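Local coordinates for protein alpha-amylase (Eisenia fetida, PDB 6M4K) that probably catalyses the endohydrolysis of alpha-1,4-glucosidic linkages in starch-like polysaccharides, with calcium and chloride ions as cofactors, at residues L22-W27 and W64-P69; D303-H308 and Y346-N351; E376-E381 and H386-M391; S454-R459 and G463-A468. All blocks are in the same frame, centred on the assembly; numbering follows the deposited sequence. Where two conformers were deposited one is given.

In the fold
Contacts 1, 2 and 3 follow one another along the chain within the family 13 catalytic region, and contact 4 lies in the C-terminal all-beta region. Contact 1 joins loops after strands 19-22 and 44-47 of the eight-stranded barrel; contact 2 joins loops after strands 295-297 and 339-344. Their centres are about 15 Å apart, and the Phe23 ring packs on Tyr346. Contact 3, about 17 Å from contact 2 between centres, leads into helix 389-401, and Glu381 probably bonds Asn347. Contact 4, its centre about 16 Å from that of contact 3, receives Arg389 against Cys455 and Asp456, so the last barrel helix connects the catalytic core with the C-terminal domain.

Contact 1 (L22-W27 and W64-P69); sequences LFEWKW and WQRYQP. With SO4 (sulfate ion), chain G.
Glu24 and Arg66 make a buried salt bridge between two loops that follow the first two strands of the (beta/alpha)8 barrel, 19-22 and 44-47. NH1 of Arg66 donates to OE1 of Glu24 at 2.8 Å, with an N-H...O angle of 152°. The oxygen lies almost in the guanidinium plane, yet the nitrogen meets it from well above the carboxylate plane, since the two flat groups are turned 66° against each other. They are therefore not paired edge to edge: the second oxygen, Glu24 OE2, rests instead 3.3 Å from CD of Arg66. Glu24 CG lies over the centre of the Phe23 ring, and from there a bend at chi2 (-86°) turns the carboxylate towards Arg66. Arginine suits the other side because its long chain, bent at chi3, spans the gap and ends in several donors: NH2 also bonds Pro49 O, and NH1 has a second acceptor in Ser78 OG. The edge of the same guanidinium meets Trp27, with NH2 3.8 Å from CH2. A water donates to Glu24 OE2 at 2.8 Å and accepts a weak bond from Gln65 NE2. A leucine in place of Arg66 would probably strand the Glu24 carboxylate without its counter-charge and take a donor from Pro49 O. Away from this pair, Lys26 NZ holds a sulfate oxygen, O3, at 2.8 Å and also forms a salt bridge with Asp374. The opposite charges of Glu24 and Arg66, each with further polar partners, are likely to keep both groups ionised in the interior and to fix the two loops against each other.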
# COMPACT_ATOMS: atom_id res chain seq x y z
N LEU A 22 2.06 -7.54 0.47
CA LEU A 22 2.50 -8.79 -0.16
C LEU A 22 1.32 -9.37 -0.95
O LEU A 22 0.64 -10.31 -0.55
CB LEU A 22 3.07 -9.74 0.89
CG LEU A 22 4.34 -9.26 1.59
CD1 LEU A 22 4.80 -10.28 2.63
CD2 LEU A 22 5.46 -9.00 0.59
N PHE A 23 1.10 -8.75 -2.11
CA PHE A 23 -0.11 -8.96 -2.90
C PHE A 23 -0.18 -10.39 -3.42
O PHE A 23 0.73 -10.85 -4.13
CB PHE A 23 -0.07 -7.95 -4.06
CG PHE A 23 -1.19 -8.06 -5.06
CD1 PHE A 23 -2.52 -8.01 -4.67
CD2 PHE A 23 -0.90 -8.15 -6.42
CE1 PHE A 23 -3.55 -8.07 -5.61
CE2 PHE A 23 -1.92 -8.21 -7.36
CZ PHE A 23 -3.24 -8.18 -6.96
N GLU A 24 -1.24 -11.11 -3.04
CA GLU A 24 -1.49 -12.49 -3.45
C GLU A 24 -0.47 -13.49 -2.92
O GLU A 24 -0.47 -14.66 -3.34
CB GLU A 24 -1.69 -12.66 -4.96
CG GLU A 24 -2.99 -12.08 -5.50
CD GLU A 24 -4.17 -13.04 -5.40
OE1 GLU A 24 -4.08 -14.09 -4.73
OE2 GLU A 24 -5.21 -12.74 -6.02
N TRP A 25 0.40 -13.10 -1.98
CA TRP A 25 1.27 -14.08 -1.36
C TRP A 25 0.46 -15.05 -0.50
O TRP A 25 -0.50 -14.66 0.20
CB TRP A 25 2.32 -13.41 -0.47
CG TRP A 25 3.42 -12.71 -1.22
CD1 TRP A 25 3.32 -11.94 -2.35
CD2 TRP A 25 4.81 -12.70 -0.86
NE1 TRP A 25 4.56 -11.45 -2.71
CE2 TRP A 25 5.49 -11.92 -1.82
CE3 TRP A 25 5.55 -13.28 0.18
CZ2 TRP A 25 6.87 -11.71 -1.77
CZ3 TRP A 25 6.92 -13.07 0.21
CH2 TRP A 25 7.56 -12.29 -0.74
N LYS A 26 0.87 -16.32 -0.52
CA LYS A 26 0.30 -17.33 0.36
C LYS A 26 0.74 -17.11 1.81
O LYS A 26 1.81 -16.55 2.08
CB LYS A 26 0.74 -18.74 -0.06
CG LYS A 26 0.15 -19.21 -1.38
CD LYS A 26 0.52 -20.67 -1.68
CE LYS A 26 2.02 -20.82 -1.89
NZ LYS A 26 2.32 -22.18 -2.45
N TRP A 27 -0.08 -17.60 2.74
CA TRP A 27 0.22 -17.43 4.16
C TRP A 27 1.55 -18.08 4.54
O TRP A 27 2.32 -17.52 5.33
CB TRP A 27 -0.90 -17.96 5.03
CG TRP A 27 -2.28 -17.45 4.72
CD1 TRP A 27 -3.44 -18.13 4.88
CD2 TRP A 27 -2.66 -16.15 4.21
NE1 TRP A 27 -4.51 -17.37 4.50
CE2 TRP A 27 -4.06 -16.14 4.09
CE3 TRP A 27 -1.95 -15.00 3.82
CZ2 TRP A 27 -4.77 -15.04 3.61
CZ3 TRP A 27 -2.65 -13.91 3.34
CH2 TRP A 27 -4.05 -13.94 3.24
N TRP A 64 -8.90 -10.50 -9.11
CA TRP A 64 -10.03 -9.75 -8.59
C TRP A 64 -11.13 -10.62 -7.99
O TRP A 64 -12.05 -10.09 -7.36
CB TRP A 64 -10.57 -8.74 -9.60
CG TRP A 64 -10.77 -9.23 -11.00
CD1 TRP A 64 -10.00 -8.91 -12.08
CD2 TRP A 64 -11.84 -10.05 -11.50
NE1 TRP A 64 -10.50 -9.49 -13.21
CE2 TRP A 64 -11.63 -10.20 -12.89
CE3 TRP A 64 -12.95 -10.66 -10.91
CZ2 TRP A 64 -12.49 -10.94 -13.70
CZ3 TRP A 64 -13.80 -11.42 -11.73
CH2 TRP A 64 -13.56 -11.53 -13.10
N GLN A 65 -11.06 -11.95 -8.16
CA GLN A 65 -12.03 -12.81 -7.48
C GLN A 65 -11.98 -12.61 -5.97
O GLN A 65 -12.99 -12.81 -5.28
CB GLN A 65 -11.80 -14.28 -7.86
CG GLN A 65 -10.60 -14.88 -7.19
CD GLN A 65 -10.29 -16.31 -7.63
OE1 GLN A 65 -11.03 -16.91 -8.42
NE2 GLN A 65 -9.19 -16.85 -7.12
N ARG A 66 -10.82 -12.20 -5.43
CA ARG A 66 -10.68 -12.04 -3.99
C ARG A 66 -11.39 -10.80 -3.46
O ARG A 66 -11.55 -10.69 -2.24
CB ARG A 66 -9.21 -12.05 -3.57
CG ARG A 66 -8.56 -13.39 -3.88
CD ARG A 66 -7.14 -13.45 -3.39
NE ARG A 66 -7.05 -13.60 -1.94
CZ ARG A 66 -5.96 -14.04 -1.33
NH1 ARG A 66 -4.90 -14.38 -2.05
NH2 ARG A 66 -5.92 -14.17 -0.01
N TYR A 67 -11.87 -9.92 -4.34
CA TYR A 67 -12.63 -8.75 -3.93
C TYR A 67 -14.14 -8.97 -4.04
O TYR A 67 -14.90 -8.00 -3.99
CB TYR A 67 -12.12 -7.51 -4.67
CG TYR A 67 -10.72 -7.19 -4.17
CD1 TYR A 67 -10.54 -6.46 -3.00
CD2 TYR A 67 -9.60 -7.70 -4.81
CE1 TYR A 67 -9.27 -6.23 -2.49
CE2 TYR A 67 -8.32 -7.47 -4.31
CZ TYR A 67 -8.17 -6.73 -3.15
OH TYR A 67 -6.89 -6.52 -2.67
N GLN A 68 -14.57 -10.23 -4.15
CA GLN A 68 -15.98 -10.63 -4.16
C GLN A 68 -16.21 -11.62 -3.02
O GLN A 68 -16.15 -12.84 -3.22
CB GLN A 68 -16.38 -11.20 -5.51
CG GLN A 68 -16.39 -10.13 -6.58
CD GLN A 68 -16.99 -10.59 -7.88
OE1 GLN A 68 -18.04 -11.24 -7.90
NE2 GLN A 68 -16.33 -10.27 -8.98
N PRO A 69 -16.49 -11.13 -1.82
CA PRO A 69 -16.73 -12.03 -0.69
C PRO A 69 -17.91 -12.96 -0.92
O PRO A 69 -18.94 -12.57 -1.49
CB PRO A 69 -17.00 -11.08 0.48
CG PRO A 69 -16.29 -9.83 0.10
CD PRO A 69 -16.46 -9.72 -1.40
S SO4 G . 1.00 -23.93 0.66
O1 SO4 G . -0.36 -23.46 0.86
O2 SO4 G . 1.90 -22.87 1.08
O3 SO4 G . 1.23 -24.18 -0.76
O4 SO4 G . 1.23 -25.14 1.46
O HOH W 1 -7.03 -14.63 -6.89

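Contact 2 (D303-H308 and Y346-N351); sequences DNQRGH and YNWPRN
The guanidinium of Arg306 lies flat on the indole of Trp348, the two centres 4.1 Å apart and the planes inclined by 22°. Arg306 CZ stands over the six-membered ring, only 13° off its normal, which makes this a cation-pi contact. The chain is extended from CG to NE and runs across the indole, so that its CG also touches Trp348 CZ2 at 3.7 Å. Arg350 CB lies against the opposite face of the indole, towards its rim. NH2 reaches further, to 3.5 Å from Tyr346 CZ, where guanidinium and phenol ring stand at a steep angle. The rim of the indole is used too: Gln305 O lies near the ring plane, 3.5 Å from Trp348 CH2. In the next shell, NH1 of Arg306 gives a hydrogen bond to Gln305 OE1 at 2.8 Å, on a lone pair of the amide oxygen, and another to His302 O. A water sits over the centre of the Tyr346 ring; it donates to Gln305 OE1 and accepts from Arg306 NH2 at 2.9 Å and from Tyr346 N. Further out, Trp348 NE1 is tied to Asp357 and Tyr346 OH to Val362 O. A glutamine in place of Arg306 would probably leave Trp348 without the flat cation on its face and the water short of one of its donors. Tryptophan offers a broad, electron-rich surface and arginine a flat cation whose edge can still donate; together they are likely to ease the burial of a positive charge between the loops after the last two barrel strands, with NH1 and NH2 both hydrogen-bonded.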
# COMPACT_ATOMS: atom_id res chain seq x y z
N ASP A 303 -4.37 -1.99 -7.85
CA ASP A 303 -5.34 -1.52 -8.83
C ASP A 303 -4.70 -0.61 -9.85
O ASP A 303 -4.86 -0.81 -11.07
CB ASP A 303 -6.45 -0.70 -8.17
CG ASP A 303 -7.45 -1.54 -7.43
OD1 ASP A 303 -7.80 -2.63 -7.92
OD2 ASP A 303 -7.91 -1.06 -6.37
N ASN A 304 -4.00 0.43 -9.39
CA ASN A 304 -3.51 1.41 -10.33
C ASN A 304 -2.24 0.99 -11.05
O ASN A 304 -1.93 1.56 -12.10
CB ASN A 304 -3.46 2.83 -9.72
CG ASN A 304 -2.42 3.00 -8.63
OD1 ASN A 304 -1.47 2.22 -8.52
ND2 ASN A 304 -2.56 4.07 -7.85
N GLN A 305 -1.53 -0.04 -10.57
CA GLN A 305 -0.46 -0.59 -11.41
C GLN A 305 -1.02 -1.34 -12.62
O GLN A 305 -0.25 -1.67 -13.53
CB GLN A 305 0.53 -1.46 -10.62
CG GLN A 305 -0.02 -2.81 -10.17
CD GLN A 305 0.99 -3.73 -9.49
OE1 GLN A 305 0.71 -4.93 -9.35
NE2 GLN A 305 2.14 -3.21 -9.07
N ARG A 306 -2.32 -1.61 -12.64
CA ARG A 306 -3.02 -2.21 -13.76
C ARG A 306 -3.77 -1.18 -14.59
O ARG A 306 -4.62 -1.55 -15.41
CB ARG A 306 -3.99 -3.30 -13.28
CG ARG A 306 -3.24 -4.54 -12.83
CD ARG A 306 -4.03 -5.53 -11.94
NE ARG A 306 -3.17 -6.69 -11.80
CZ ARG A 306 -2.11 -6.74 -10.99
NH1 ARG A 306 -1.87 -5.75 -10.13
NH2 ARG A 306 -1.31 -7.79 -11.01
N GLY A 307 -3.48 0.11 -14.38
CA GLY A 307 -4.04 1.15 -15.22
C GLY A 307 -5.41 1.64 -14.82
O GLY A 307 -6.03 2.38 -15.58
N HIS A 308 -5.90 1.24 -13.64
CA HIS A 308 -7.26 1.59 -13.23
C HIS A 308 -7.36 2.93 -12.51
O HIS A 308 -8.48 3.37 -12.22
CB HIS A 308 -7.84 0.46 -12.36
CG HIS A 308 -7.87 -0.87 -13.05
ND1 HIS A 308 -7.90 -2.06 -12.37
CD2 HIS A 308 -7.86 -1.19 -14.37
CE1 HIS A 308 -7.92 -3.06 -13.23
NE2 HIS A 308 -7.89 -2.56 -14.45
N TYR A 346 3.63 -9.16 -8.45
CA TYR A 346 4.00 -10.24 -9.35
C TYR A 346 3.94 -9.74 -10.80
O TYR A 346 3.24 -8.79 -11.13
CB TYR A 346 3.12 -11.47 -9.15
CG TYR A 346 1.63 -11.29 -9.38
CD1 TYR A 346 1.11 -11.27 -10.68
CD2 TYR A 346 0.73 -11.19 -8.32
CE1 TYR A 346 -0.24 -11.14 -10.90
CE2 TYR A 346 -0.63 -11.06 -8.54
CZ TYR A 346 -1.12 -11.04 -9.83
OH TYR A 346 -2.47 -10.94 -10.04
N ASN A 347 4.69 -10.43 -11.66
CA ASN A 347 4.70 -10.13 -13.08
C ASN A 347 3.49 -10.76 -13.76
O ASN A 347 2.98 -11.79 -13.35
CB ASN A 347 5.99 -10.68 -13.69
CG ASN A 347 6.38 -9.98 -14.98
OD1 ASN A 347 5.74 -9.03 -15.41
ND2 ASN A 347 7.46 -10.46 -15.60
N TRP A 348 3.03 -10.11 -14.82
CA TRP A 348 1.94 -10.64 -15.63
C TRP A 348 2.10 -10.08 -17.03
O TRP A 348 2.84 -9.11 -17.23
CB TRP A 348 0.57 -10.30 -15.02
CG TRP A 348 0.07 -8.91 -15.33
CD1 TRP A 348 -0.81 -8.55 -16.33
CD2 TRP A 348 0.39 -7.69 -14.63
NE1 TRP A 348 -1.04 -7.19 -16.29
CE2 TRP A 348 -0.32 -6.64 -15.26
CE3 TRP A 348 1.20 -7.39 -13.53
CZ2 TRP A 348 -0.23 -5.32 -14.83
CZ3 TRP A 348 1.28 -6.07 -13.10
CH2 TRP A 348 0.57 -5.06 -13.76
N PRO A 349 1.43 -10.71 -18.05
CA PRO A 349 1.65 -10.24 -19.44
C PRO A 349 0.87 -8.97 -19.75
O PRO A 349 -0.09 -8.96 -20.55
CB PRO A 349 1.19 -11.45 -20.26
CG PRO A 349 0.09 -12.04 -19.44
CD PRO A 349 0.58 -11.91 -18.01
N ARG A 350 1.26 -7.87 -19.11
CA ARG A 350 0.61 -6.59 -19.36
C ARG A 350 0.62 -6.29 -20.86
O ARG A 350 1.65 -6.41 -21.51
CB ARG A 350 1.34 -5.47 -18.60
CG ARG A 350 0.62 -4.13 -18.64
CD ARG A 350 1.42 -3.02 -17.96
NE ARG A 350 2.52 -2.61 -18.83
CZ ARG A 350 3.26 -1.52 -18.66
NH1 ARG A 350 3.04 -0.72 -17.62
NH2 ARG A 350 4.22 -1.23 -19.53
N ASN A 351 -0.54 -5.90 -21.38
CA ASN A 351 -0.74 -5.83 -22.83
C ASN A 351 -1.70 -4.67 -23.10
O ASN A 351 -2.91 -4.86 -23.16
CB ASN A 351 -1.29 -7.15 -23.34
CG ASN A 351 -1.39 -7.20 -24.84
OD1 ASN A 351 -0.38 -7.10 -25.53
ND2 ASN A 351 -2.59 -7.35 -25.36
O HOH W 2 1.22 -7.65 -9.53
O HOH W 3 2.15 -0.98 -14.88

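Contact 3 (E376-E381 and H386-M391); sequences ECFNGE and HRWREM
Phe378 and Arg387 meet because each has its CG anti to the carbonyl carbon, with chi1 of -42° and -70°, which swings the phenyl ring towards the base of the arginine. The tip of the ring does the touching: Phe378 CZ is 3.6 Å from Arg387 CB. The neighbouring atom, Phe378 CE1, comes to the edge of the indole, 3.7 Å from Trp388 CD1. These two rings meet rim to rim, with centroids 5.9 Å apart and neither over the face of the other. Behind them Cys377 CB lies over the centre of the Phe378 ring, and its SG rests 3.9 Å from Arg387 CD. No hydrogen bond crosses the contact; it is made of carbon and sulfur surfaces, for which a phenyl ring and the aliphatic part of an arginine are well suited. The polar ends are occupied elsewhere: Arg387 NE forms a salt bridge with Glu33, which also accepts from His386 NE2, and Trp388 NE1 bonds Ile383 O. Phe378 takes the third place of a type II beta turn from Glu376 to Asn379, a position with a positive phi that glycine more often fills. Straight after it, Asn379 OD1 accepts from Glu381 N at 2.8 Å, closing an Asx turn, a common role for asparagine. The Cys377-Cys384 disulfide draws the two ends of this loop together. Trp388 then stands at the N-cap position of helix 389-401, so the whole is a disulfide-braced surface loop leading into the last helix of the TIM barrel.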
# COMPACT_ATOMS: atom_id res chain seq x y z
N GLU A 376 9.48 -17.14 -5.19
CA GLU A 376 10.93 -17.10 -5.37
C GLU A 376 11.26 -15.73 -5.93
O GLU A 376 10.96 -15.44 -7.09
CB GLU A 376 11.42 -18.20 -6.31
CG GLU A 376 12.94 -18.20 -6.45
CD GLU A 376 13.45 -19.22 -7.44
OE1 GLU A 376 12.74 -20.21 -7.70
OE2 GLU A 376 14.57 -19.02 -7.96
N CYS A 377 11.84 -14.87 -5.11
CA CYS A 377 12.03 -13.49 -5.53
C CYS A 377 12.98 -13.39 -6.71
O CYS A 377 13.97 -14.12 -6.80
CB CYS A 377 12.55 -12.66 -4.37
SG CYS A 377 11.27 -12.31 -3.13
N PHE A 378 12.65 -12.49 -7.63
CA PHE A 378 13.51 -12.11 -8.75
C PHE A 378 13.59 -13.17 -9.84
O PHE A 378 14.51 -13.14 -10.66
CB PHE A 378 14.93 -11.71 -8.31
CG PHE A 378 14.98 -10.86 -7.07
CD1 PHE A 378 14.06 -9.84 -6.86
CD2 PHE A 378 15.94 -11.08 -6.11
CE1 PHE A 378 14.11 -9.05 -5.72
CE2 PHE A 378 16.00 -10.30 -4.96
CZ PHE A 378 15.08 -9.28 -4.78
N ASN A 379 12.64 -14.11 -9.88
CA ASN A 379 12.65 -15.18 -10.86
C ASN A 379 11.88 -14.82 -12.13
O ASN A 379 11.59 -15.72 -12.94
CB ASN A 379 12.11 -16.47 -10.25
CG ASN A 379 10.62 -16.41 -10.00
OD1 ASN A 379 10.02 -15.34 -10.01
ND2 ASN A 379 10.01 -17.57 -9.76
N GLY A 380 11.58 -13.55 -12.34
CA GLY A 380 10.75 -13.13 -13.45
C GLY A 380 9.27 -13.23 -13.20
O GLY A 380 8.47 -12.78 -14.04
N GLU A 381 8.86 -13.86 -12.10
CA GLU A 381 7.45 -13.99 -11.75
C GLU A 381 7.08 -13.20 -10.51
O GLU A 381 6.04 -12.55 -10.50
CB GLU A 381 7.08 -15.47 -11.55
CG GLU A 381 7.42 -16.33 -12.77
CD GLU A 381 7.19 -17.80 -12.52
OE1 GLU A 381 6.05 -18.19 -12.23
OE2 GLU A 381 8.17 -18.57 -12.65
N HIS A 386 10.07 -4.95 -2.26
CA HIS A 386 10.51 -4.68 -0.90
C HIS A 386 11.88 -5.27 -0.61
O HIS A 386 12.55 -4.84 0.34
CB HIS A 386 9.48 -5.21 0.10
CG HIS A 386 9.38 -6.70 0.11
ND1 HIS A 386 8.78 -7.42 -0.90
CD2 HIS A 386 9.84 -7.61 1.01
CE1 HIS A 386 8.86 -8.70 -0.62
NE2 HIS A 386 9.50 -8.85 0.53
N ARG A 387 12.31 -6.25 -1.41
CA ARG A 387 13.65 -6.83 -1.33
C ARG A 387 14.66 -6.18 -2.26
O ARG A 387 15.82 -6.61 -2.29
CB ARG A 387 13.60 -8.34 -1.60
CG ARG A 387 12.95 -9.19 -0.53
CD ARG A 387 13.60 -10.57 -0.53
NE ARG A 387 12.99 -11.51 0.39
CZ ARG A 387 13.60 -12.62 0.79
NH1 ARG A 387 14.83 -12.89 0.35
NH2 ARG A 387 13.00 -13.46 1.63
N TRP A 388 14.28 -5.17 -3.05
CA TRP A 388 15.27 -4.45 -3.84
C TRP A 388 16.15 -3.64 -2.91
O TRP A 388 15.66 -2.97 -2.00
CB TRP A 388 14.59 -3.50 -4.82
CG TRP A 388 13.74 -4.13 -5.89
CD1 TRP A 388 13.43 -5.45 -6.05
CD2 TRP A 388 13.10 -3.44 -6.97
NE1 TRP A 388 12.63 -5.63 -7.16
CE2 TRP A 388 12.42 -4.40 -7.74
CE3 TRP A 388 13.04 -2.10 -7.35
CZ2 TRP A 388 11.69 -4.06 -8.88
CZ3 TRP A 388 12.31 -1.76 -8.48
CH2 TRP A 388 11.65 -2.74 -9.23
N ARG A 389 17.47 -3.66 -3.16
CA ARG A 389 18.39 -2.93 -2.29
C ARG A 389 18.03 -1.45 -2.22
O ARG A 389 18.12 -0.83 -1.15
CB ARG A 389 19.84 -3.11 -2.76
CG ARG A 389 20.88 -2.41 -1.87
CD ARG A 389 22.27 -2.43 -2.51
NE ARG A 389 22.23 -1.61 -3.71
CZ ARG A 389 22.15 -2.07 -4.95
NH1 ARG A 389 22.16 -3.38 -5.20
NH2 ARG A 389 22.06 -1.20 -5.96
N GLU A 390 17.66 -0.85 -3.35
CA GLU A 390 17.32 0.56 -3.35
C GLU A 390 16.14 0.84 -2.43
O GLU A 390 16.08 1.91 -1.81
CB GLU A 390 17.02 1.03 -4.78
CG GLU A 390 18.20 0.85 -5.76
CD GLU A 390 18.20 -0.49 -6.50
OE1 GLU A 390 17.59 -1.48 -6.03
OE2 GLU A 390 18.82 -0.55 -7.59
N MET A 391 15.22 -0.11 -2.31
CA MET A 391 14.08 0.04 -1.41
C MET A 391 14.48 -0.23 0.04
O MET A 391 14.26 0.61 0.91
CB MET A 391 12.96 -0.91 -1.80
CG MET A 391 11.97 -0.32 -2.77
SD MET A 391 12.76 0.24 -4.29
CE MET A 391 11.32 0.49 -5.33

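Contact 4 (S454-R459 and G463-A468); sequences SCDNNR and GNSGGA
Asp456 reaches from segment 454-459 to the turn at 463-468, and each of its side-chain atoms finds something there. CB packs over Gly463, 4.0 Å from its CA. CG follows, anti to the carbonyl carbon of its own residue (chi1 -61°), and lies 3.2 Å from Ser465 OG. OD1 accepts a short hydrogen bond of 2.5 Å from Ser465 OG, while OD2 takes the backbone Ser465 N at 3.0 Å with an N-H...O angle of 159°. Both donors come from the syn side of the oxygens and not far from the carboxylate plane, so one residue is gripped by both oxygens at once. The main chain adds a third bond, Asp456 N to Gly463 O at 3.0 Å. Gly463 suits its place because a CB there would clash with Asp456 CB, 2.7 Å away, and its positive phi would strain most other residues. Ser465 is the second residue of a type I beta turn, Asn464 to Gly467. Two waters extend the link: each donates to Ser454 O, one accepting from Gly466 N and the other from Ala468 N at 2.9 Å. Both segments lie in the loop between strands 447-449 and 473-475 of the C-terminal all-beta domain, which the Cys455-Cys469 disulfide also ties covalently. An aspartate, short and with two acceptors, is apt for holding a serine by its hydroxyl and its amide together; the two bonds are likely to fix the rotation of the carboxylate and give the turn a definite shape without any regular strand pairing.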
# COMPACT_ATOMS: atom_id res chain seq x y z
N SER A 454 23.64 2.35 -3.95
CA SER A 454 24.48 1.43 -4.72
C SER A 454 25.28 0.46 -3.87
O SER A 454 25.70 -0.59 -4.38
CB SER A 454 25.44 2.22 -5.62
OG SER A 454 26.35 3.00 -4.87
N CYS A 455 25.49 0.76 -2.59
CA CYS A 455 26.33 -0.05 -1.71
C CYS A 455 25.48 -0.73 -0.65
O CYS A 455 24.33 -0.35 -0.39
CB CYS A 455 27.40 0.82 -1.04
SG CYS A 455 28.34 1.84 -2.21
N ASP A 456 26.07 -1.74 -0.01
CA ASP A 456 25.33 -2.52 0.98
C ASP A 456 25.31 -1.83 2.33
O ASP A 456 24.30 -1.91 3.06
CB ASP A 456 25.97 -3.90 1.13
CG ASP A 456 25.94 -4.69 -0.15
OD1 ASP A 456 24.89 -4.67 -0.85
OD2 ASP A 456 26.96 -5.33 -0.48
N ASN A 457 26.39 -1.15 2.69
CA ASN A 457 26.58 -0.61 4.02
C ASN A 457 26.63 0.92 3.96
O ASN A 457 26.77 1.51 2.89
CB ASN A 457 27.88 -1.18 4.62
CG ASN A 457 27.93 -2.69 4.53
OD1 ASN A 457 26.94 -3.37 4.80
ND2 ASN A 457 29.08 -3.23 4.12
N ASN A 458 26.49 1.56 5.12
CA ASN A 458 26.47 3.01 5.17
C ASN A 458 27.85 3.62 5.37
O ASN A 458 27.99 4.85 5.29
CB ASN A 458 25.53 3.51 6.27
CG ASN A 458 26.17 3.46 7.65
OD1 ASN A 458 26.50 2.38 8.15
ND2 ASN A 458 26.35 4.62 8.26
N ARG A 459 28.86 2.81 5.64
CA ARG A 459 30.22 3.27 5.89
C ARG A 459 31.17 2.18 5.44
O ARG A 459 30.78 1.01 5.34
CB ARG A 459 30.43 3.58 7.37
CG ARG A 459 30.32 2.37 8.26
CD ARG A 459 30.46 2.77 9.71
NE ARG A 459 30.26 1.64 10.62
CZ ARG A 459 30.26 1.76 11.94
NH1 ARG A 459 30.43 2.95 12.50
NH2 ARG A 459 30.08 0.69 12.71
N GLY A 463 30.65 -2.49 0.68
CA GLY A 463 29.86 -3.63 0.24
C GLY A 463 29.37 -3.48 -1.19
O GLY A 463 28.59 -2.56 -1.49
N ASN A 464 29.78 -4.38 -2.07
CA ASN A 464 29.57 -4.26 -3.50
C ASN A 464 28.76 -5.43 -4.05
O ASN A 464 28.99 -5.90 -5.17
CB ASN A 464 30.91 -4.13 -4.22
CG ASN A 464 30.77 -3.67 -5.66
OD1 ASN A 464 29.81 -2.99 -6.02
ND2 ASN A 464 31.72 -4.05 -6.50
N SER A 465 27.78 -5.92 -3.28
CA SER A 465 26.98 -7.05 -3.73
C SER A 465 26.26 -6.75 -5.05
O SER A 465 26.07 -7.66 -5.87
CB SER A 465 25.98 -7.49 -2.66
OG SER A 465 24.92 -6.55 -2.53
N GLY A 466 25.89 -5.49 -5.27
CA GLY A 466 25.24 -5.11 -6.51
C GLY A 466 26.17 -4.85 -7.67
O GLY A 466 25.70 -4.76 -8.81
N GLY A 467 27.47 -4.72 -7.42
CA GLY A 467 28.45 -4.58 -8.47
C GLY A 467 28.74 -3.16 -8.91
O GLY A 467 29.71 -2.95 -9.65
N ALA A 468 27.93 -2.19 -8.49
CA ALA A 468 28.09 -0.81 -8.93
C ALA A 468 28.19 0.15 -7.75
O ALA A 468 27.84 1.32 -7.87
CB ALA A 468 26.97 -0.40 -9.88
O HOH W 4 25.55 -1.84 -6.95
O HOH W 5 25.83 -3.26 -3.55